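Long-range contacts in 4-hydroxy-3-methylbut-2-enyl diphosphate reductase (Aquifex aeolicus, PDB 3DNF), which catalyses the reduction of (E)-4-hydroxy-3-methylbut-2-enyl diphosphate to isopentenyl and dimethylallyl diphosphate, the last step of the non-mevalonate route to isoprenoid precursors: residues B[8-13]-B[259-264]; B[41-46]-B[268-273]; B[213-218]-B[236-241]; B[242-247]-B[272-277]. All blocks are in the same frame, centred on the assembly; numbering follows the deposited sequence. Where two conformers were deposited one is given.

Contact 1: residues B[8-13]-B[259-264]; sequences EHAGFC and GISAGA. With F3S (Fe3-s4 cluster), chain E.
Ala-10, Gly-11 and Phe-12 belong to the cluster-binding loop between strand 3-6 and helix 14-26, and they run past the end of strand 257-262, against Ser-261 to Ala-264. Gly-11 is gripped by its backbone: its N donates to Ala-262 O over 3.0 Å, and its CA lies 3.1 Å from Gly-263 O in a CA-H...O contact. At the positive phi of Gly-11 (91°), a CB would be jammed against the carbonyl oxygen of Ala-10. The methyl of Ala-10 points at the strand, with CB 3.5 Å from Ser-261 OG and close to Ala-262 N, a buried amide that has no hydrogen-bond partner in the model. Ser-261 OG donates to a water at 2.7 Å, and this water donates in turn to Glu-8 O. Beyond the glycine the loop reaches the iron-sulfur site, where Cys-13 caps the start of helix 14-26. With SG between the backbone N and the carbonyl carbon (chi1 60°), the sulfur faces the cluster and binds FE4 at 2.5 Å. The cluster in this crystal has three irons, probably the remnant of a [4Fe-4S] form. A second water accepts from Cys-13 N at 2.8 Å and donates to Ala-264 O. That same carbonyl oxygen lies at the edge of the Phe-12 ring, near its plane and 3.3 Å from CD1. Arg-199 of helix 195-206 donates to Gly-11 O, and Ser-265, predicted to bind the substrate, follows Ala-264 directly.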
loop_
_atom_site.group_PDB
_atom_site.type_symbol
_atom_site.label_atom_id
_atom_site.label_comp_id
_atom_site.label_asym_id
_atom_site.label_seq_id
_atom_site.Cartn_x
_atom_site.Cartn_y
_atom_site.Cartn_z
ATOM N N GLU B 8 15.047 -3.956 28.037
ATOM C CA GLU B 8 14.335 -5.070 27.456
ATOM C C GLU B 8 14.650 -5.176 25.958
ATOM O O GLU B 8 14.726 -4.159 25.257
ATOM C CB GLU B 8 12.842 -4.914 27.679
ATOM C CG GLU B 8 12.126 -6.237 27.718
ATOM C CD GLU B 8 10.619 -6.090 27.624
ATOM O OE1 GLU B 8 10.116 -4.968 27.854
ATOM O OE2 GLU B 8 9.941 -7.100 27.312
ATOM N N HIS B 9 14.865 -6.405 25.487
ATOM C CA HIS B 9 15.206 -6.684 24.076
ATOM C C HIS B 9 16.652 -6.338 23.662
ATOM O O HIS B 9 16.979 -6.456 22.473
ATOM C CB HIS B 9 14.209 -6.042 23.090
ATOM C CG HIS B 9 12.777 -6.263 23.453
ATOM N ND1 HIS B 9 12.197 -7.515 23.455
ATOM C CD2 HIS B 9 11.815 -5.399 23.853
ATOM C CE1 HIS B 9 10.938 -7.408 23.844
ATOM N NE2 HIS B 9 10.680 -6.135 24.081
ATOM N N ALA B 10 17.510 -5.955 24.620
ATOM C CA ALA B 10 18.939 -5.775 24.323
ATOM C C ALA B 10 19.497 -7.065 23.690
ATOM O O ALA B 10 19.234 -8.174 24.181
ATOM C CB ALA B 10 19.735 -5.396 25.585
ATOM N N GLY B 11 20.203 -6.928 22.571
ATOM C CA GLY B 11 20.957 -8.047 22.022
ATOM C C GLY B 11 20.164 -8.860 21.037
ATOM O O GLY B 11 19.325 -8.312 20.300
ATOM N N PHE B 12 20.443 -10.179 21.021
ATOM C CA PHE B 12 19.916 -11.111 20.008
ATOM C C PHE B 12 18.396 -11.115 20.013
ATOM O O PHE B 12 17.753 -11.126 21.067
ATOM C CB PHE B 12 20.323 -12.589 20.290
ATOM C CG PHE B 12 21.788 -12.916 20.104
ATOM C CD1 PHE B 12 22.679 -12.027 19.515
ATOM C CD2 PHE B 12 22.258 -14.177 20.505
ATOM C CE1 PHE B 12 24.024 -12.368 19.347
ATOM C CE2 PHE B 12 23.585 -14.531 20.340
ATOM C CZ PHE B 12 24.470 -13.623 19.758
ATOM N N CYS B 13 17.834 -11.142 18.820
ATOM C CA CYS B 13 16.415 -11.384 18.638
ATOM C C CYS B 13 16.071 -12.845 18.930
ATOM O O CYS B 13 16.945 -13.724 19.037
ATOM C CB CYS B 13 16.046 -11.095 17.205
ATOM S SG CYS B 13 17.002 -12.161 16.165
ATOM N N GLY B 259 21.787 2.755 32.279
ATOM C CA GLY B 259 21.096 1.939 31.284
ATOM C C GLY B 259 22.039 1.254 30.302
ATOM O O GLY B 259 23.023 1.848 29.847
ATOM N N ILE B 260 21.747 -0.007 29.990
ATOM C CA ILE B 260 22.515 -0.762 28.997
ATOM C C ILE B 260 21.594 -1.363 27.949
ATOM O O ILE B 260 20.587 -2.023 28.269
ATOM C CB ILE B 260 23.337 -1.929 29.619
ATOM C CG1 ILE B 260 24.311 -1.425 30.688
ATOM C CG2 ILE B 260 24.088 -2.703 28.532
ATOM C CD1 ILE B 260 25.023 -2.551 31.439
ATOM N N SER B 261 21.940 -1.141 26.688
ATOM C CA SER B 261 21.370 -1.958 25.632
ATOM C C SER B 261 22.442 -2.422 24.675
ATOM O O SER B 261 23.619 -2.091 24.830
ATOM C CB SER B 261 20.257 -1.235 24.894
ATOM O OG SER B 261 19.482 -2.183 24.181
ATOM N N ALA B 262 22.024 -3.208 23.691
ATOM C CA ALA B 262 22.949 -3.794 22.726
ATOM C C ALA B 262 22.237 -4.032 21.422
ATOM O O ALA B 262 21.027 -4.285 21.420
ATOM C CB ALA B 262 23.499 -5.115 23.258
ATOM N N GLY B 263 23.002 -3.972 20.330
ATOM C CA GLY B 263 22.529 -4.288 18.975
ATOM C C GLY B 263 22.224 -5.779 18.783
ATOM O O GLY B 263 22.461 -6.598 19.671
ATOM N N ALA B 264 21.694 -6.106 17.612
ATOM C CA ALA B 264 21.199 -7.439 17.307
ATOM C C ALA B 264 22.297 -8.498 17.257
ATOM O O ALA B 264 22.007 -9.679 17.282
ATOM C CB ALA B 264 20.437 -7.426 15.992
HETATM FE FE1 F3S E . 13.157 -11.314 13.659
HETATM FE FE3 F3S E . 13.768 -13.936 13.345
HETATM FE FE4 F3S E . 15.304 -12.250 14.280
HETATM S S1 F3S E . 12.844 -12.549 11.796
HETATM S S2 F3S E . 15.097 -10.128 13.864
HETATM S S3 F3S E . 13.498 -12.839 15.325
HETATM S S4 F3S E . 16.064 -14.040 13.297
HETATM O O HOH W 1 16.779 -2.376 23.850
HETATM O O HOH W 2 19.774 -11.024 16.804
#

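Contact 2: residues B[41-46]-B[268-273]; sequences IHNPQE and DWIIEQ
Trp-269 turns the N-H edge of its indole to the carboxylate of Glu-46, and the two planes are only 26° apart. NE1 donates to Glu-46 OE1 across 2.8 Å with a nearly straight N-H...O angle of 165°, and the oxygen lies practically in the ring plane. Glu-46 gets there by a bend at chi2, after CG has left anti to the backbone N. Arg-49 makes a salt bridge to the same OE1, so a charge and an indole N-H share one oxygen. Gln-45 meets the six-membered ring at CZ2 and CH2: its side chain and the indole cross obliquely, amide and ring planes 73° apart, with CB 3.9 Å from Trp-269 CH2 and OE1 3.8 Å from the same carbon, near the plane at the ring edge. The other branch of that amide, NE2, lies 3.5 Å from Ile-270 CD1. Asn-43 meets the same methyl tip to tip, its ND2 4.1 Å from Ile-270 CD1, while ND2 itself bonds to Ser-265 O. A phenylalanine in place of Trp-269 has no N-H to offer and would probably leave Glu-46 OE1 held by Arg-49 without the indole donor. Asn-43 OD1 accepts from Glu-46 N at 3.1 Å and more weakly from Gln-45 N, a classical N-cap of helix 44-53. This N-capped helix thus packs its first turn against helix 268-281, close to His-42 and Ser-265, both predicted to bind the substrate.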
loop_
_atom_site.group_PDB
_atom_site.type_symbol
_atom_site.label_atom_id
_atom_site.label_comp_id
_atom_site.label_asym_id
_atom_site.label_seq_id
_atom_site.Cartn_x
_atom_site.Cartn_y
_atom_site.Cartn_z
ATOM N N ILE B 41 26.467 -15.708 13.176
ATOM C CA ILE B 41 26.153 -14.275 13.264
ATOM C C ILE B 41 27.411 -13.498 12.926
ATOM O O ILE B 41 28.525 -14.054 12.989
ATOM C CB ILE B 41 25.658 -13.830 14.679
ATOM C CG1 ILE B 41 26.659 -14.200 15.795
ATOM C CG2 ILE B 41 24.243 -14.362 14.937
ATOM C CD1 ILE B 41 26.579 -13.264 16.972
ATOM N N HIS B 42 27.267 -12.211 12.573
ATOM C CA HIS B 42 28.460 -11.396 12.318
ATOM C C HIS B 42 28.985 -10.789 13.610
ATOM O O HIS B 42 28.815 -9.610 13.882
ATOM C CB HIS B 42 28.227 -10.349 11.225
ATOM C CG HIS B 42 28.020 -10.952 9.864
ATOM N ND1 HIS B 42 28.417 -12.240 9.551
ATOM C CD2 HIS B 42 27.469 -10.445 8.733
ATOM C CE1 HIS B 42 28.106 -12.505 8.294
ATOM N NE2 HIS B 42 27.531 -11.431 7.774
ATOM N N ASN B 43 29.620 -11.631 14.407
ATOM C CA ASN B 43 30.267 -11.247 15.629
ATOM C C ASN B 43 31.377 -12.245 15.831
ATOM O O ASN B 43 31.104 -13.418 16.180
ATOM C CB ASN B 43 29.276 -11.280 16.790
ATOM C CG ASN B 43 29.867 -10.758 18.081
ATOM O OD1 ASN B 43 31.007 -11.065 18.451
ATOM N ND2 ASN B 43 29.087 -9.947 18.781
ATOM N N PRO B 44 32.621 -11.827 15.545
ATOM C CA PRO B 44 33.803 -12.675 15.680
ATOM C C PRO B 44 33.955 -13.321 17.058
ATOM O O PRO B 44 34.363 -14.478 17.126
ATOM C CB PRO B 44 34.965 -11.701 15.403
ATOM C CG PRO B 44 34.370 -10.713 14.482
ATOM C CD PRO B 44 32.989 -10.487 15.024
ATOM N N GLN B 45 33.648 -12.597 18.140
ATOM C CA GLN B 45 33.811 -13.150 19.493
ATOM C C GLN B 45 32.784 -14.256 19.751
ATOM O O GLN B 45 33.097 -15.294 20.346
ATOM C CB GLN B 45 33.639 -12.060 20.548
ATOM C CG GLN B 45 34.816 -11.123 20.716
ATOM C CD GLN B 45 34.690 -10.318 21.990
ATOM O OE1 GLN B 45 35.333 -10.624 22.999
ATOM N NE2 GLN B 45 33.823 -9.314 21.967
ATOM N N GLU B 46 31.557 -14.048 19.296
ATOM C CA GLU B 46 30.538 -15.093 19.455
ATOM C C GLU B 46 30.852 -16.354 18.618
ATOM O O GLU B 46 30.742 -17.495 19.105
ATOM C CB GLU B 46 29.140 -14.543 19.170
ATOM C CG GLU B 46 27.976 -15.594 19.275
ATOM C CD GLU B 46 27.670 -16.039 20.710
ATOM O OE1 GLU B 46 28.519 -15.879 21.600
ATOM O OE2 GLU B 46 26.562 -16.566 20.929
ATOM N N ASP B 268 24.448 -12.234 25.064
ATOM C CA ASP B 268 24.247 -11.887 26.471
ATOM C C ASP B 268 25.501 -11.929 27.326
ATOM O O ASP B 268 25.577 -11.223 28.333
ATOM C CB ASP B 268 23.210 -12.821 27.081
ATOM C CG ASP B 268 21.800 -12.515 26.611
ATOM O OD1 ASP B 268 21.584 -11.427 26.020
ATOM O OD2 ASP B 268 20.909 -13.364 26.849
ATOM N N TRP B 269 26.481 -12.748 26.957
ATOM C CA TRP B 269 27.698 -12.823 27.770
ATOM C C TRP B 269 28.538 -11.558 27.661
ATOM O O TRP B 269 29.264 -11.210 28.601
ATOM C CB TRP B 269 28.537 -14.072 27.467
ATOM C CG TRP B 269 29.119 -14.141 26.109
ATOM C CD1 TRP B 269 28.554 -14.728 25.017
ATOM C CD2 TRP B 269 30.400 -13.650 25.684
ATOM N NE1 TRP B 269 29.386 -14.630 23.944
ATOM C CE2 TRP B 269 30.527 -13.972 24.313
ATOM C CE3 TRP B 269 31.448 -12.974 26.321
ATOM C CZ2 TRP B 269 31.660 -13.635 23.567
ATOM C CZ3 TRP B 269 32.569 -12.638 25.579
ATOM C CH2 TRP B 269 32.673 -12.977 24.217
ATOM N N ILE B 270 28.446 -10.879 26.518
ATOM C CA ILE B 270 29.114 -9.575 26.359
ATOM C C ILE B 270 28.395 -8.507 27.196
ATOM O O ILE B 270 29.052 -7.722 27.870
ATOM C CB ILE B 270 29.294 -9.160 24.875
ATOM C CG1 ILE B 270 30.381 -10.030 24.236
ATOM C CG2 ILE B 270 29.670 -7.657 24.756
ATOM C CD1 ILE B 270 30.434 -10.014 22.697
ATOM N N ILE B 271 27.061 -8.487 27.149
ATOM C CA ILE B 271 26.270 -7.578 27.992
ATOM C C ILE B 271 26.567 -7.754 29.493
ATOM O O ILE B 271 26.637 -6.772 30.240
ATOM C CB ILE B 271 24.746 -7.714 27.727
ATOM C CG1 ILE B 271 24.424 -7.521 26.240
ATOM C CG2 ILE B 271 23.936 -6.728 28.598
ATOM C CD1 ILE B 271 22.972 -7.902 25.873
ATOM N N GLU B 272 26.751 -8.997 29.927
ATOM C CA GLU B 272 27.125 -9.277 31.324
ATOM C C GLU B 272 28.534 -8.812 31.660
ATOM O O GLU B 272 28.784 -8.344 32.776
ATOM C CB GLU B 272 26.959 -10.765 31.658
ATOM C CG GLU B 272 25.513 -11.278 31.550
ATOM C CD GLU B 272 24.520 -10.457 32.379
ATOM O OE1 GLU B 272 24.809 -10.198 33.561
ATOM O OE2 GLU B 272 23.459 -10.069 31.836
ATOM N N GLN B 273 29.448 -8.943 30.699
ATOM C CA GLN B 273 30.815 -8.447 30.845
ATOM C C GLN B 273 30.810 -6.944 31.086
ATOM O O GLN B 273 31.531 -6.444 31.948
ATOM C CB GLN B 273 31.647 -8.763 29.605
ATOM C CG GLN B 273 32.140 -10.197 29.528
ATOM C CD GLN B 273 33.263 -10.390 28.529
ATOM O OE1 GLN B 273 33.965 -11.396 28.574
ATOM N NE2 GLN B 273 33.435 -9.434 27.615
#

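Contact 3: residues B[213-218]-B[236-241]; sequences MIIIGG and PNTYHI
Ile-241 sits between Ile-214 and Ile-216 on one face of the sheet: its CG1, set between the backbone N and the carbonyl carbon (chi1 60°), is placed 3.8 Å from Ile-214 CG2 and 4.2 Å from Ile-216 CG1. The side chains of Ile-216 and Ile-241 run side by side. Val-274 of helix 268-281 covers Ile-216 and Ile-241. On the other face Ile-215 CG1 packs on Thr-238 CG2 at 3.7 Å, while Thr-238 OG1 lies beside Met-213 CB and is hydrogen-bonded to Ser-231. Between the faces runs a parallel ladder of five backbone bonds, from Met-213 N to Asn-237 O at one end to Gly-217 N to Ile-241 O at the other. The bond from Ile-215 N to Tyr-239 O, at its middle, measures 3.0 Å. At the polar edge the imidazole of His-240 lies near the end of strand 212-216, its CD2 3.4 Å from Ile-215 O, and NE2 makes a weak, bent bond (127°) to Gly-217 O at 2.8 Å. An alanine at His-240 would probably leave Gly-217 O without this donor and open a gap beside Thr-224 and Tyr-228. Strand 212-216, helix 222-234 and strand 238-241 form a beta-alpha-beta unit; the loop from its first strand into the helix starts at Gly-217 and leads to Ser-221, predicted to bind the substrate.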
loop_
_atom_site.group_PDB
_atom_site.type_symbol
_atom_site.label_atom_id
_atom_site.label_comp_id
_atom_site.label_asym_id
_atom_site.label_seq_id
_atom_site.Cartn_x
_atom_site.Cartn_y
_atom_site.Cartn_z
ATOM N N MET B 213 23.605 6.151 29.404
ATOM C CA MET B 213 23.208 5.072 28.514
ATOM C C MET B 213 24.441 4.448 27.870
ATOM O O MET B 213 25.277 5.153 27.301
ATOM C CB MET B 213 22.252 5.609 27.441
ATOM C CG MET B 213 20.785 5.613 27.849
ATOM S SD MET B 213 20.165 3.954 28.278
ATOM C CE MET B 213 20.126 3.086 26.706
ATOM N N ILE B 214 24.551 3.124 27.981
ATOM C CA ILE B 214 25.574 2.337 27.281
ATOM C C ILE B 214 24.941 1.499 26.172
ATOM O O ILE B 214 24.031 0.710 26.428
ATOM C CB ILE B 214 26.360 1.393 28.246
ATOM C CG1 ILE B 214 26.946 2.164 29.441
ATOM C CG2 ILE B 214 27.438 0.592 27.481
ATOM C CD1 ILE B 214 27.901 3.332 29.090
ATOM N N ILE B 215 25.426 1.684 24.946
ATOM C CA ILE B 215 24.963 0.932 23.779
ATOM C C ILE B 215 26.109 0.047 23.281
ATOM O O ILE B 215 27.187 0.544 22.920
ATOM C CB ILE B 215 24.441 1.880 22.642
ATOM C CG1 ILE B 215 23.255 2.757 23.118
ATOM C CG2 ILE B 215 24.132 1.101 21.360
ATOM C CD1 ILE B 215 22.026 2.005 23.642
ATOM N N ILE B 216 25.886 -1.266 23.295
ATOM C CA ILE B 216 26.932 -2.222 22.937
ATOM C C ILE B 216 26.704 -2.777 21.516
ATOM O O ILE B 216 25.566 -3.016 21.101
ATOM C CB ILE B 216 27.025 -3.384 23.968
ATOM C CG1 ILE B 216 27.133 -2.850 25.390
ATOM C CG2 ILE B 216 28.233 -4.290 23.661
ATOM C CD1 ILE B 216 26.665 -3.849 26.435
ATOM N N GLY B 217 27.798 -2.961 20.772
ATOM C CA GLY B 217 27.726 -3.564 19.449
ATOM C C GLY B 217 28.897 -3.209 18.569
ATOM O O GLY B 217 29.622 -2.241 18.839
ATOM N N GLY B 218 29.090 -3.986 17.505
ATOM C CA GLY B 218 30.147 -3.693 16.536
ATOM C C GLY B 218 29.850 -2.367 15.862
ATOM O O GLY B 218 28.679 -2.037 15.658
ATOM N N PRO B 236 22.378 12.853 26.370
ATOM C CA PRO B 236 23.756 13.154 25.882
ATOM C C PRO B 236 24.821 12.145 26.355
ATOM O O PRO B 236 25.800 11.868 25.657
ATOM C CB PRO B 236 24.016 14.581 26.470
ATOM C CG PRO B 236 23.045 14.732 27.583
ATOM C CD PRO B 236 21.799 14.011 27.137
ATOM N N ASN B 237 24.565 11.538 27.533
ATOM C CA ASN B 237 25.515 10.608 28.140
ATOM C C ASN B 237 25.342 9.190 27.620
ATOM O O ASN B 237 25.413 8.221 28.383
ATOM C CB ASN B 237 25.406 10.662 29.666
ATOM C CG ASN B 237 25.622 12.056 30.211
ATOM O OD1 ASN B 237 26.673 12.679 29.901
ATOM N ND2 ASN B 237 24.740 12.541 30.950
ATOM N N THR B 238 25.099 9.091 26.306
ATOM C CA THR B 238 25.079 7.803 25.641
ATOM C C THR B 238 26.494 7.573 25.069
ATOM O O THR B 238 27.093 8.462 24.447
ATOM C CB THR B 238 24.028 7.732 24.508
ATOM O OG1 THR B 238 22.722 7.970 25.054
ATOM C CG2 THR B 238 24.054 6.344 23.806
ATOM N N TYR B 239 27.025 6.361 25.286
ATOM C CA TYR B 239 28.326 6.003 24.767
ATOM C C TYR B 239 28.153 4.693 24.066
ATOM O O TYR B 239 27.532 3.776 24.607
ATOM C CB TYR B 239 29.343 5.893 25.901
ATOM C CG TYR B 239 29.480 7.179 26.700
ATOM C CD1 TYR B 239 28.745 7.377 27.870
ATOM C CD2 TYR B 239 30.323 8.207 26.271
ATOM C CE1 TYR B 239 28.852 8.561 28.599
ATOM C CE2 TYR B 239 30.442 9.391 26.992
ATOM C CZ TYR B 239 29.705 9.564 28.158
ATOM O OH TYR B 239 29.821 10.739 28.876
ATOM N N HIS B 240 28.661 4.616 22.844
ATOM C CA HIS B 240 28.668 3.348 22.131
ATOM C C HIS B 240 30.001 2.622 22.351
ATOM O O HIS B 240 31.065 3.236 22.265
ATOM C CB HIS B 240 28.389 3.564 20.639
ATOM C CG HIS B 240 28.694 2.364 19.802
ATOM N ND1 HIS B 240 29.821 2.278 19.013
ATOM C CD2 HIS B 240 28.053 1.179 19.673
ATOM C CE1 HIS B 240 29.849 1.100 18.418
ATOM N NE2 HIS B 240 28.788 0.417 18.800
ATOM N N ILE B 241 29.946 1.323 22.660
ATOM C CA ILE B 241 31.163 0.528 22.890
ATOM C C ILE B 241 31.057 -0.877 22.278
ATOM O O ILE B 241 29.959 -1.410 22.142
ATOM C CB ILE B 241 31.527 0.406 24.403
ATOM C CG1 ILE B 241 30.402 -0.273 25.189
ATOM C CG2 ILE B 241 31.852 1.772 25.014
ATOM C CD1 ILE B 241 30.856 -0.885 26.501
#

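Contact 4: residues B[242-247]-B[272-277]; sequences ETAEEL and EQVKSR
Arg-277 begins its contact at CB, which lies 4.0 Å from Ala-244 CB and equally far from Leu-247 CD1. CG, anti to the backbone N (chi1 167°), comes 3.6 Å from Leu-247 CD1 and 3.8 Å from Ala-244 O, and the side chains of Leu-247 and Arg-277 slide past each other in opposite directions. Bends at chi2 and chi3 follow, and the guanidinium ends in a salt bridge from NH2 to Glu-280. Glu-245 OE2 stays 6.2 Å from Arg-277 NH2, so any attraction there would act over a distance. Leu-247 CD1 also meets Val-274 CG1, at 3.8 Å, and the methyl of Ala-244 lies over the helix backbone near Gln-273 O. A water accepts from Ala-244 N at 3.0 Å and, weakly, from Gln-273 NE2. The short 3-10 turn is tied back by Glu-246 OE2, which takes Glu-242 N (2.8 Å) and Thr-243 N from the same face of its carboxylate. Segment 242-247, directly after strand 238-241, thus packs against helix 268-281, with Leu-247 and Val-274 both packed down on Ile-241 and Ile-214 of the sheet.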
loop_
_atom_site.group_PDB
_atom_site.type_symbol
_atom_site.label_atom_id
_atom_site.label_comp_id
_atom_site.label_asym_id
_atom_site.label_seq_id
_atom_site.Cartn_x
_atom_site.Cartn_y
_atom_site.Cartn_z
ATOM N N GLU B 242 32.206 -1.453 21.915
ATOM C CA GLU B 242 32.277 -2.824 21.398
ATOM C C GLU B 242 32.683 -3.823 22.488
ATOM O O GLU B 242 32.323 -5.006 22.428
ATOM C CB GLU B 242 33.258 -2.900 20.230
ATOM C CG GLU B 242 32.716 -2.344 18.930
ATOM C CD GLU B 242 33.700 -2.476 17.782
ATOM O OE1 GLU B 242 34.927 -2.388 18.027
ATOM O OE2 GLU B 242 33.247 -2.656 16.629
ATOM N N THR B 243 33.427 -3.334 23.479
ATOM C CA THR B 243 33.944 -4.157 24.571
ATOM C C THR B 243 33.849 -3.396 25.891
ATOM O O THR B 243 33.922 -2.158 25.908
ATOM C CB THR B 243 35.437 -4.565 24.307
ATOM O OG1 THR B 243 35.530 -5.256 23.053
ATOM C CG2 THR B 243 35.973 -5.491 25.396
ATOM N N ALA B 244 33.696 -4.135 26.990
ATOM C CA ALA B 244 33.804 -3.570 28.343
ATOM C C ALA B 244 35.107 -2.784 28.579
ATOM O O ALA B 244 35.155 -1.895 29.441
ATOM C CB ALA B 244 33.652 -4.665 29.387
ATOM N N GLU B 245 36.152 -3.120 27.814
ATOM C CA GLU B 245 37.451 -2.435 27.871
ATOM C C GLU B 245 37.326 -0.937 27.629
ATOM O O GLU B 245 38.118 -0.152 28.149
ATOM C CB GLU B 245 38.431 -3.016 26.842
ATOM C CG GLU B 245 38.871 -4.457 27.090
ATOM C CD GLU B 245 39.469 -4.676 28.473
ATOM O OE1 GLU B 245 39.141 -5.710 29.094
ATOM O OE2 GLU B 245 40.260 -3.826 28.938
ATOM N N GLU B 246 36.326 -0.552 26.843
ATOM C CA GLU B 246 36.140 0.843 26.452
ATOM C C GLU B 246 35.454 1.701 27.519
ATOM O O GLU B 246 35.536 2.933 27.469
ATOM C CB GLU B 246 35.393 0.917 25.125
ATOM C CG GLU B 246 36.107 0.195 23.997
ATOM C CD GLU B 246 35.263 0.082 22.750
ATOM O OE1 GLU B 246 34.878 1.126 22.180
ATOM O OE2 GLU B 246 34.990 -1.056 22.333
ATOM N N LEU B 247 34.802 1.050 28.482
ATOM C CA LEU B 247 34.118 1.736 29.584
ATOM C C LEU B 247 35.061 2.609 30.408
ATOM O O LEU B 247 35.860 2.103 31.205
ATOM C CB LEU B 247 33.416 0.730 30.504
ATOM C CG LEU B 247 32.169 0.023 29.971
ATOM C CD1 LEU B 247 31.816 -1.205 30.816
ATOM C CD2 LEU B 247 30.984 0.990 29.878
ATOM N N GLU B 272 26.751 -8.997 29.927
ATOM C CA GLU B 272 27.125 -9.277 31.324
ATOM C C GLU B 272 28.534 -8.812 31.660
ATOM O O GLU B 272 28.784 -8.344 32.776
ATOM C CB GLU B 272 26.959 -10.765 31.658
ATOM C CG GLU B 272 25.513 -11.278 31.550
ATOM C CD GLU B 272 24.520 -10.457 32.379
ATOM O OE1 GLU B 272 24.809 -10.198 33.561
ATOM O OE2 GLU B 272 23.459 -10.069 31.836
ATOM N N GLN B 273 29.448 -8.943 30.699
ATOM C CA GLN B 273 30.815 -8.447 30.845
ATOM C C GLN B 273 30.810 -6.944 31.086
ATOM O O GLN B 273 31.531 -6.444 31.948
ATOM C CB GLN B 273 31.647 -8.763 29.605
ATOM C CG GLN B 273 32.140 -10.197 29.528
ATOM C CD GLN B 273 33.263 -10.390 28.529
ATOM O OE1 GLN B 273 33.965 -11.396 28.574
ATOM N NE2 GLN B 273 33.435 -9.434 27.615
ATOM N N VAL B 274 29.982 -6.239 30.318
ATOM C CA VAL B 274 29.818 -4.797 30.454
ATOM C C VAL B 274 29.174 -4.417 31.803
ATOM O O VAL B 274 29.678 -3.535 32.513
ATOM C CB VAL B 274 29.039 -4.214 29.248
ATOM C CG1 VAL B 274 28.622 -2.748 29.498
ATOM C CG2 VAL B 274 29.887 -4.332 27.986
ATOM N N LYS B 275 28.088 -5.108 32.153
ATOM C CA LYS B 275 27.373 -4.880 33.406
ATOM C C LYS B 275 28.280 -5.023 34.627
ATOM O O LYS B 275 28.282 -4.157 35.499
ATOM C CB LYS B 275 26.160 -5.815 33.525
ATOM C CG LYS B 275 25.403 -5.725 34.849
ATOM C CD LYS B 275 24.183 -6.620 34.828
ATOM C CE LYS B 275 23.471 -6.577 36.154
ATOM N NZ LYS B 275 22.005 -6.644 35.929
ATOM N N SER B 276 29.049 -6.105 34.699
ATOM C CA SER B 276 29.870 -6.312 35.893
ATOM C C SER B 276 31.160 -5.486 35.909
ATOM O O SER B 276 31.778 -5.324 36.963
ATOM C CB SER B 276 30.125 -7.797 36.172
ATOM O OG SER B 276 30.392 -8.511 34.991
ATOM N N ARG B 277 31.558 -4.955 34.754
ATOM C CA ARG B 277 32.654 -3.978 34.715
ATOM C C ARG B 277 32.149 -2.631 35.227
ATOM O O ARG B 277 32.870 -1.926 35.938
ATOM C CB ARG B 277 33.298 -3.894 33.312
ATOM C CG ARG B 277 34.257 -2.705 33.038
ATOM C CD ARG B 277 35.083 -2.226 34.239
ATOM N NE ARG B 277 36.450 -2.732 34.273
ATOM C CZ ARG B 277 37.461 -2.118 34.881
ATOM N NH1 ARG B 277 37.272 -0.961 35.512
ATOM N NH2 ARG B 277 38.672 -2.660 34.856
HETATM O O HOH W 3 32.977 -7.013 26.356
#

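Overall arrangement
From the N terminus, the cluster loop 8-13 waits for strand 257-262, and contact 1 closes a loop some 250 residues long. Residues 41-46 follow and meet helix 268-281, so contact 2 crosses contact 1. Contact 3 closes a short beta-alpha-beta loop nested inside both. Contact 4 opens right after it, in series, and ends on the same helix as contact 2, sharing Glu-272 and Gln-273; it crosses contact 1. Contact 1 sets the cluster loop against the end of strand 257-262, contact 3 pairs strands 212-216 and 238-241 of the same sheet, contact 4 joins the loop after strand 238-241 to helix 268-281, which packs on a face of that sheet, and contact 2 ties that helix to helix 44-53.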